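PDB 4BE3: alginate lyase, family PL7 from Zobellia galactanivorans, which cleaves alginate as an exolytic polysaccharide lyase, and probably acts on poly(beta-D-mannuronate). Local coordinates for residues K50-G55 and K288-G293; N148-D153 and G239-E244. All coordinates share one frame; numbering follows the deposited sequence.

Interaction 1: K50-G55 and K288-G293; sequences KTPNSG and KQYANG
Lys-50 has CG anti to its backbone N (chi1 -177°) and an extended chain beyond, which carries it across one face of the Tyr-290 ring. Tyr-290 CG is anti to its carbonyl carbon (chi1 -79°), and the ring reaches out from the helix to the strand. Lys-50 CE sits over the ring centre, 3.6 Å from the Tyr-290 centroid, in a CH-pi contact. Lys-50 NZ is still above that face, at 4.3 Å from the Tyr-290 centroid, a cation-pi pair. A water accepts from the same NZ and donates to Tyr-290 O. Tyr-295 is a second cation-pi ring for Lys-50 and meets Tyr-290 edge-to-face. Tyr-290 OH bonds to Asp-34 O. Pro-52 packs at the ring edge, with Pro-52 N 3.6 Å from Tyr-290 CE1. The contact joins the end of strand 44-52, in the seven-stranded sheet of the PL7 beta-jelly roll, to helix 286-291. An alanine in place of Tyr-290 would probably strip the Lys-50 chain of the ring face beneath it and leave Asp-34 O without its hydroxyl partner. Gln-289 reaches the turn after the strand with both amide atoms. Gln-289 NE2 donates to Ser-54 O at 2.8 Å, almost straight (177°) and in the amide plane. Gln-289 OE1 accepts from Ser-54 N at 2.8 Å, on a lone pair. This pair of bonds fixes which way the amide is turned.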
ATOM      1  N   LYS A  50      21.510  -9.311 -15.208  1.00 24.14           N
ATOM      2  CA  LYS A  50      22.945  -9.605 -15.269  1.00 23.28           C
ATOM      3  C   LYS A  50      23.621  -8.291 -14.929  1.00 27.13           C
ATOM      4  O   LYS A  50      23.151  -7.186 -15.339  1.00 24.78           O
ATOM      5  CB  LYS A  50      23.250 -10.084 -16.637  1.00 24.90           C
ATOM      6  CG  LYS A  50      24.781 -10.507 -16.785  1.00 27.54           C
ATOM      7  CD  LYS A  50      25.050 -10.887 -18.258  1.00 29.16           C
ATOM      8  CE  LYS A  50      26.486 -11.452 -18.295  1.00 30.48           C
ATOM      9  NZ  LYS A  50      26.768 -12.046 -19.641  1.00 32.86           N
ATOM     10  N   THR A  51      24.668  -8.356 -14.104  1.00 23.03           N
ATOM     11  CA  THR A  51      25.341  -7.107 -13.745  1.00 23.78           C
ATOM     12  C   THR A  51      26.840  -7.382 -13.452  1.00 24.35           C
ATOM     13  O   THR A  51      27.162  -8.397 -12.836  1.00 23.16           O
ATOM     14  CB  THR A  51      24.659  -6.487 -12.494  1.00 29.11           C
ATOM     15  OG1 THR A  51      25.313  -5.288 -12.094  1.00 34.65           O
ATOM     16  CG2 THR A  51      24.729  -7.461 -11.230  1.00 25.59           C
ATOM     17  N   PRO A  52      27.692  -6.438 -13.770  1.00 23.42           N
ATOM     18  CA  PRO A  52      29.129  -6.741 -13.491  1.00 21.38           C
ATOM     19  C   PRO A  52      29.439  -6.426 -12.036  1.00 23.29           C
ATOM     20  O   PRO A  52      28.582  -5.874 -11.295  1.00 23.75           O
ATOM     21  CB  PRO A  52      29.839  -5.669 -14.437  1.00 25.47           C
ATOM     22  CG  PRO A  52      28.867  -4.463 -14.339  1.00 24.76           C
ATOM     23  CD  PRO A  52      27.528  -5.133 -14.441  1.00 25.28           C
ATOM     24  N   ASN A  53      30.688  -6.741 -11.622  1.00 21.92           N
ATOM     25  CA  ASN A  53      31.083  -6.396 -10.294  1.00 24.18           C
ATOM     26  C   ASN A  53      31.276  -4.872 -10.084  1.00 24.38           C
ATOM     27  O   ASN A  53      31.049  -4.348  -9.010  1.00 25.48           O
ATOM     28  CB  ASN A  53      32.521  -7.078 -10.103  1.00 25.09           C
ATOM     29  CG  ASN A  53      32.450  -8.601  -9.850  1.00 24.73           C
ATOM     30  OD1 ASN A  53      31.367  -9.216  -9.764  1.00 22.95           O
ATOM     31  ND2 ASN A  53      33.699  -9.224  -9.742  1.00 25.92           N
ATOM     32  N   SER A  54      31.666  -4.169 -11.190  1.00 26.09           N
ATOM     33  CA  SER A  54      31.842  -2.761 -11.062  1.00 27.00           C
ATOM     34  C   SER A  54      31.230  -2.078 -12.321  1.00 29.74           C
ATOM     35  O   SER A  54      31.762  -2.210 -13.419  1.00 33.13           O
ATOM     36  CB  SER A  54      33.367  -2.472 -10.874  1.00 30.55           C
ATOM     37  OG  SER A  54      33.558  -1.084 -10.975  1.00 32.84           O
ATOM     38  N   GLY A  55      29.984  -1.562 -12.192  1.00 29.15           N
ATOM     39  CA  GLY A  55      29.384  -0.779 -13.378  1.00 29.88           C
ATOM     40  C   GLY A  55      29.128   0.603 -12.786  1.00 35.12           C
ATOM     41  O   GLY A  55      30.008   1.161 -12.101  1.00 38.07           O
ATOM     42  N   LYS A 288      34.845  -6.465 -20.386  1.00 34.70           N
ATOM     43  CA  LYS A 288      35.971  -7.308 -19.904  1.00 34.27           C
ATOM     44  C   LYS A 288      35.567  -8.130 -18.599  1.00 33.67           C
ATOM     45  O   LYS A 288      35.891  -9.288 -18.458  1.00 33.00           O
ATOM     46  CB  LYS A 288      37.234  -6.445 -19.539  1.00 36.29           C
ATOM     47  CG  LYS A 288      38.007  -5.940 -20.730  1.00 48.76           C
ATOM     48  CD  LYS A 288      39.299  -5.308 -20.196  1.00 52.41           C
ATOM     49  CE  LYS A 288      39.928  -4.450 -21.329  1.00 71.09           C
ATOM     50  NZ  LYS A 288      40.296  -3.050 -20.918  1.00 67.62           N
ATOM     51  N   GLN A 289      34.762  -7.522 -17.744  1.00 31.91           N
ATOM     52  CA  GLN A 289      34.255  -8.247 -16.559  1.00 27.78           C
ATOM     53  C   GLN A 289      33.350  -9.410 -17.033  1.00 29.36           C
ATOM     54  O   GLN A 289      33.435 -10.525 -16.570  1.00 30.09           O
ATOM     55  CB  GLN A 289      33.432  -7.246 -15.702  1.00 29.43           C
ATOM     56  CG  GLN A 289      34.418  -6.284 -14.970  1.00 29.26           C
ATOM     57  CD  GLN A 289      33.583  -5.290 -14.211  1.00 32.74           C
ATOM     58  OE1 GLN A 289      33.178  -5.607 -13.106  1.00 28.00           O
ATOM     59  NE2 GLN A 289      33.293  -4.115 -14.776  1.00 28.08           N
ATOM     60  N   TYR A 290      32.528  -9.156 -18.030  1.00 31.86           N
ATOM     61  CA  TYR A 290      31.677 -10.214 -18.521  1.00 30.35           C
ATOM     62  C   TYR A 290      32.419 -11.373 -19.151  1.00 33.68           C
ATOM     63  O   TYR A 290      31.919 -12.491 -19.181  1.00 35.19           O
ATOM     64  CB  TYR A 290      30.593  -9.708 -19.520  1.00 32.89           C
ATOM     65  CG  TYR A 290      29.393  -9.051 -18.833  1.00 31.86           C
ATOM     66  CD1 TYR A 290      29.382  -8.893 -17.449  1.00 30.90           C
ATOM     67  CD2 TYR A 290      28.404  -8.409 -19.595  1.00 34.23           C
ATOM     68  CE1 TYR A 290      28.251  -8.211 -16.811  1.00 28.85           C
ATOM     69  CE2 TYR A 290      27.327  -7.748 -19.033  1.00 33.78           C
ATOM     70  CZ  TYR A 290      27.186  -7.724 -17.658  1.00 30.84           C
ATOM     71  OH  TYR A 290      26.088  -7.056 -17.137  1.00 29.50           O
ATOM     72  N   ALA A 291      33.579 -11.080 -19.751  1.00 35.69           N
ATOM     73  CA  ALA A 291      34.355 -12.105 -20.391  1.00 37.84           C
ATOM     74  C   ALA A 291      35.201 -12.860 -19.417  1.00 38.18           C
ATOM     75  O   ALA A 291      35.781 -13.924 -19.751  1.00 36.54           O
ATOM     76  CB  ALA A 291      35.275 -11.452 -21.481  1.00 41.14           C
ATOM     77  N   ASN A 292      35.299 -12.364 -18.194  1.00 30.86           N
ATOM     78  CA  ASN A 292      36.271 -13.051 -17.243  1.00 29.97           C
ATOM     79  C   ASN A 292      35.575 -13.409 -15.903  1.00 31.18           C
ATOM     80  O   ASN A 292      36.248 -13.507 -14.852  1.00 30.90           O
ATOM     81  CB  ASN A 292      37.442 -12.091 -16.951  1.00 32.13           C
ATOM     82  CG  ASN A 292      38.378 -11.958 -18.177  1.00 43.77           C
ATOM     83  OD1 ASN A 292      38.232 -11.044 -19.014  1.00 42.79           O
ATOM     84  ND2 ASN A 292      39.201 -12.934 -18.359  1.00 35.08           N
ATOM     85  N   GLY A 293      34.257 -13.601 -15.899  1.00 29.86           N
ATOM     86  CA  GLY A 293      33.642 -14.109 -14.667  1.00 30.15           C
ATOM     87  C   GLY A 293      33.336 -13.070 -13.596  1.00 27.10           C
ATOM     88  O   GLY A 293      32.960 -13.466 -12.484  1.00 24.53           O
TER
HETATM   89  O   HOH W   1      29.243 -13.097 -19.905  1.00 34.13           O

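Interaction 2: N148-D153 and G239-E244; sequences NSKRWD and GRDGIE
Arg-240 points toward residues 148-153 and packs on the backbone carbonyls of Ser-149 and Arg-151. Its chain bends at chi2 (-74°), and Arg-240 CD comes to 3.1 Å from Ser-149 O. At the chain end, Arg-240 NH1 donates to Arg-151 O at 2.8 Å. The acceptor lies in the guanidinium plane of Arg-240, while NH1 stands above the carbonyl plane of Arg-151. The two arginines run side by side, pointing the same way. Their guanidinium planes are 23° apart, and Arg-240 NH1 lies over the centre of the Arg-151 group. Arg-151 NH1 and Arg-240 NH1 are 4.4 Å apart. This like-charge approach is probably eased by polar partners: Arg-151 NH1 donates to Asn-148 O at 2.7 Å, and Arg-151 NE has a weak, long ion pair with Glu-141. Asp-241 lies beside Lys-150, in a long salt bridge from Asp-241 OD1 to Lys-150 NZ at 3.6 Å. Gly-242 is gripped through its backbone. Gly-242 N donates to Lys-150 O at 2.9 Å, and Gly-242 O accepts from Trp-152 NE1 at 2.8 Å, near the indole edge. A side chain on Gly-242 would run into Lys-150 O. Beyond it, Ile-243 bonds through its backbone to Lys-145, and the Glu-244 carboxylate bonds to Tyr-140 and Ser-219. The contact thus joins two loops: one links strands 133-141 and 153-157, the other runs from helix 229-234 to strand 254-258.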
ATOM      1  N   ASN A 148      23.957   5.847  12.041  1.00 38.54           N
ATOM      2  CA  ASN A 148      23.928   4.613  11.207  1.00 33.64           C
ATOM      3  C   ASN A 148      25.320   4.089  10.853  1.00 35.99           C
ATOM      4  O   ASN A 148      25.424   2.994  10.282  1.00 30.13           O
ATOM      5  CB  ASN A 148      23.167   4.927   9.915  1.00 30.68           C
ATOM      6  CG  ASN A 148      22.558   3.626   9.257  1.00 29.82           C
ATOM      7  OD1 ASN A 148      22.448   3.526   8.042  1.00 29.17           O
ATOM      8  ND2 ASN A 148      22.110   2.706  10.102  1.00 23.79           N
ATOM      9  N   SER A 149      26.416   4.814  11.173  1.00 34.58           N
ATOM     10  CA  SER A 149      27.662   4.220  10.781  1.00 32.72           C
ATOM     11  C   SER A 149      27.933   2.981  11.694  1.00 34.10           C
ATOM     12  O   SER A 149      28.882   2.279  11.399  1.00 35.20           O
ATOM     13  CB  SER A 149      28.860   5.202  10.929  1.00 43.35           C
ATOM     14  OG  SER A 149      28.893   5.550  12.305  1.00 42.70           O
ATOM     15  N   LYS A 150      27.192   2.803  12.804  1.00 32.18           N
ATOM     16  CA  LYS A 150      27.452   1.649  13.657  1.00 33.10           C
ATOM     17  C   LYS A 150      26.492   0.467  13.301  1.00 33.07           C
ATOM     18  O   LYS A 150      26.357  -0.487  14.102  1.00 31.78           O
ATOM     19  CB  LYS A 150      27.187   2.001  15.108  1.00 42.27           C
ATOM     20  CG  LYS A 150      28.211   2.992  15.736  1.00 50.28           C
ATOM     21  CD  LYS A 150      27.398   3.834  16.756  1.00 68.53           C
ATOM     22  CE  LYS A 150      28.224   4.784  17.674  1.00 65.68           C
ATOM     23  NZ  LYS A 150      28.850   3.993  18.776  1.00 69.96           N
ATOM     24  N   ARG A 151      25.777   0.586  12.185  1.00 28.10           N
ATOM     25  CA  ARG A 151      24.807  -0.499  11.814  1.00 26.66           C
ATOM     26  C   ARG A 151      25.466  -1.831  11.565  1.00 26.33           C
ATOM     27  O   ARG A 151      26.676  -1.920  11.357  1.00 27.04           O
ATOM     28  CB  ARG A 151      24.082  -0.093  10.533  1.00 25.33           C
ATOM     29  CG  ARG A 151      25.060  -0.016   9.318  1.00 28.35           C
ATOM     30  CD  ARG A 151      24.340   0.588   8.070  1.00 33.42           C
ATOM     31  NE  ARG A 151      25.292   0.719   6.939  1.00 43.38           N
ATOM     32  CZ  ARG A 151      26.330   1.559   6.933  1.00 44.12           C
ATOM     33  NH1 ARG A 151      26.630   2.320   7.984  1.00 54.60           N
ATOM     34  NH2 ARG A 151      27.168   1.601   5.920  1.00 53.08           N
ATOM     35  N   TRP A 152      24.648  -2.917  11.478  1.00 24.01           N
ATOM     36  CA  TRP A 152      25.201  -4.216  11.050  1.00 22.08           C
ATOM     37  C   TRP A 152      23.995  -5.030  10.580  1.00 19.43           C
ATOM     38  O   TRP A 152      22.850  -4.669  10.902  1.00 21.97           O
ATOM     39  CB  TRP A 152      25.863  -4.910  12.302  1.00 24.33           C
ATOM     40  CG  TRP A 152      25.198  -4.732  13.668  1.00 25.88           C
ATOM     41  CD1 TRP A 152      25.522  -3.829  14.638  1.00 26.09           C
ATOM     42  CD2 TRP A 152      24.054  -5.496  14.209  1.00 22.81           C
ATOM     43  NE1 TRP A 152      24.687  -4.018  15.730  1.00 27.51           N
ATOM     44  CE2 TRP A 152      23.810  -5.020  15.492  1.00 26.02           C
ATOM     45  CE3 TRP A 152      23.266  -6.578  13.684  1.00 22.58           C
ATOM     46  CZ2 TRP A 152      22.833  -5.560  16.332  1.00 25.54           C
ATOM     47  CZ3 TRP A 152      22.278  -7.141  14.520  1.00 23.46           C
ATOM     48  CH2 TRP A 152      22.054  -6.619  15.810  1.00 26.99           C
ATOM     49  N   ASP A 153      24.337  -6.128   9.935  1.00 20.20           N
ATOM     50  CA  ASP A 153      23.390  -7.130   9.425  1.00 20.52           C
ATOM     51  C   ASP A 153      23.561  -8.366  10.300  1.00 24.54           C
ATOM     52  O   ASP A 153      24.696  -8.733  10.665  1.00 24.77           O
ATOM     53  CB  ASP A 153      23.781  -7.567   8.035  1.00 23.02           C
ATOM     54  CG  ASP A 153      23.343  -6.632   6.919  1.00 24.15           C
ATOM     55  OD1 ASP A 153      23.207  -5.390   7.105  1.00 24.23           O
ATOM     56  OD2 ASP A 153      23.186  -7.149   5.790  1.00 22.87           O
ATOM     57  N   GLY A 239      34.533  -2.739  13.679  1.00 38.77           N
ATOM     58  CA  GLY A 239      34.090  -1.918  14.817  1.00 46.76           C
ATOM     59  C   GLY A 239      32.613  -1.553  14.542  1.00 48.24           C
ATOM     60  O   GLY A 239      32.354  -0.530  13.893  1.00 50.21           O
ATOM     61  N   ARG A 240      31.639  -2.425  14.833  1.00 41.87           N
ATOM     62  CA  ARG A 240      30.161  -2.072  14.661  1.00 41.33           C
ATOM     63  C   ARG A 240      29.431  -2.685  15.810  1.00 42.02           C
ATOM     64  O   ARG A 240      29.309  -3.894  15.946  1.00 40.31           O
ATOM     65  CB  ARG A 240      29.497  -2.598  13.418  1.00 33.68           C
ATOM     66  CG  ARG A 240      30.060  -2.104  12.160  1.00 38.81           C
ATOM     67  CD  ARG A 240      29.731  -0.654  11.777  1.00 36.47           C
ATOM     68  NE  ARG A 240      30.325  -0.472  10.419  1.00 36.90           N
ATOM     69  CZ  ARG A 240      29.703  -0.839   9.273  1.00 45.84           C
ATOM     70  NH1 ARG A 240      28.461  -1.429   9.283  1.00 37.08           N
ATOM     71  NH2 ARG A 240      30.317  -0.642   8.113  1.00 43.80           N
ATOM     72  N   ASP A 241      28.935  -1.808  16.629  1.00 41.72           N
ATOM     73  CA  ASP A 241      28.351  -2.174  17.871  1.00 43.13           C
ATOM     74  C   ASP A 241      27.073  -1.308  18.064  1.00 39.42           C
ATOM     75  O   ASP A 241      26.730  -0.974  19.193  1.00 37.04           O
ATOM     76  CB  ASP A 241      29.353  -1.852  18.957  1.00 48.01           C
ATOM     77  CG  ASP A 241      29.557  -0.370  19.158  0.70 48.90           C
ATOM     78  OD1 ASP A 241      29.536   0.458  18.194  0.70 43.89           O
ATOM     79  OD2 ASP A 241      29.747  -0.046  20.333  0.70 55.86           O
ATOM     80  N   GLY A 242      26.364  -0.959  16.941  1.00 32.68           N
ATOM     81  CA  GLY A 242      25.119  -0.204  17.158  1.00 34.22           C
ATOM     82  C   GLY A 242      24.036  -0.989  17.849  1.00 30.90           C
ATOM     83  O   GLY A 242      24.042  -2.241  17.837  1.00 32.39           O
ATOM     84  N   ILE A 243      23.084  -0.264  18.376  1.00 31.78           N
ATOM     85  CA  ILE A 243      21.863  -0.817  18.901  1.00 31.97           C
ATOM     86  C   ILE A 243      20.712  -0.320  18.000  1.00 31.15           C
ATOM     87  O   ILE A 243      20.831   0.712  17.278  1.00 30.50           O
ATOM     88  CB  ILE A 243      21.678  -0.508  20.399  1.00 39.34           C
ATOM     89  CG1 ILE A 243      21.659   1.021  20.641  1.00 39.18           C
ATOM     90  CG2 ILE A 243      22.773  -1.293  21.197  1.00 43.30           C
ATOM     91  CD1 ILE A 243      20.958   1.419  21.897  1.00 50.56           C
ATOM     92  N   GLU A 244      19.592  -1.019  18.094  1.00 28.45           N
ATOM     93  CA  GLU A 244      18.460  -0.704  17.200  1.00 27.56           C
ATOM     94  C   GLU A 244      17.388   0.059  17.949  1.00 30.28           C
ATOM     95  O   GLU A 244      17.155  -0.141  19.170  1.00 29.02           O
ATOM     96  CB  GLU A 244      17.875  -2.041  16.657  1.00 26.93           C
ATOM     97  CG  GLU A 244      16.681  -1.778  15.707  1.00 27.03           C
ATOM     98  CD  GLU A 244      16.310  -3.058  14.951  1.00 26.86           C
ATOM     99  OE1 GLU A 244      16.266  -4.103  15.629  1.00 26.15           O
ATOM    100  OE2 GLU A 244      15.976  -2.977  13.731  1.00 26.56           O
TER

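In the fold
Interaction 2 is nested within the stretch of chain that interaction 1 closes. The two do not touch: their centres are 31 Å apart and their nearest atoms about 17 Å. Each has a side chain within about 12 Å of the bound meso-tartaric acid. The ligand is about 11 Å from the side chain of Thr-51 in interaction 1 and about 12 Å from that of Arg-151 in interaction 2. Neither contact supplies a pocket residue. Residues 50-55 come shortly before Ser-58 and Thr-60, and the loop holding 239-244 leads on to strand 254-258, which carries Tyr-255 and Lys-257. The tartrate probably marks the substrate-binding groove.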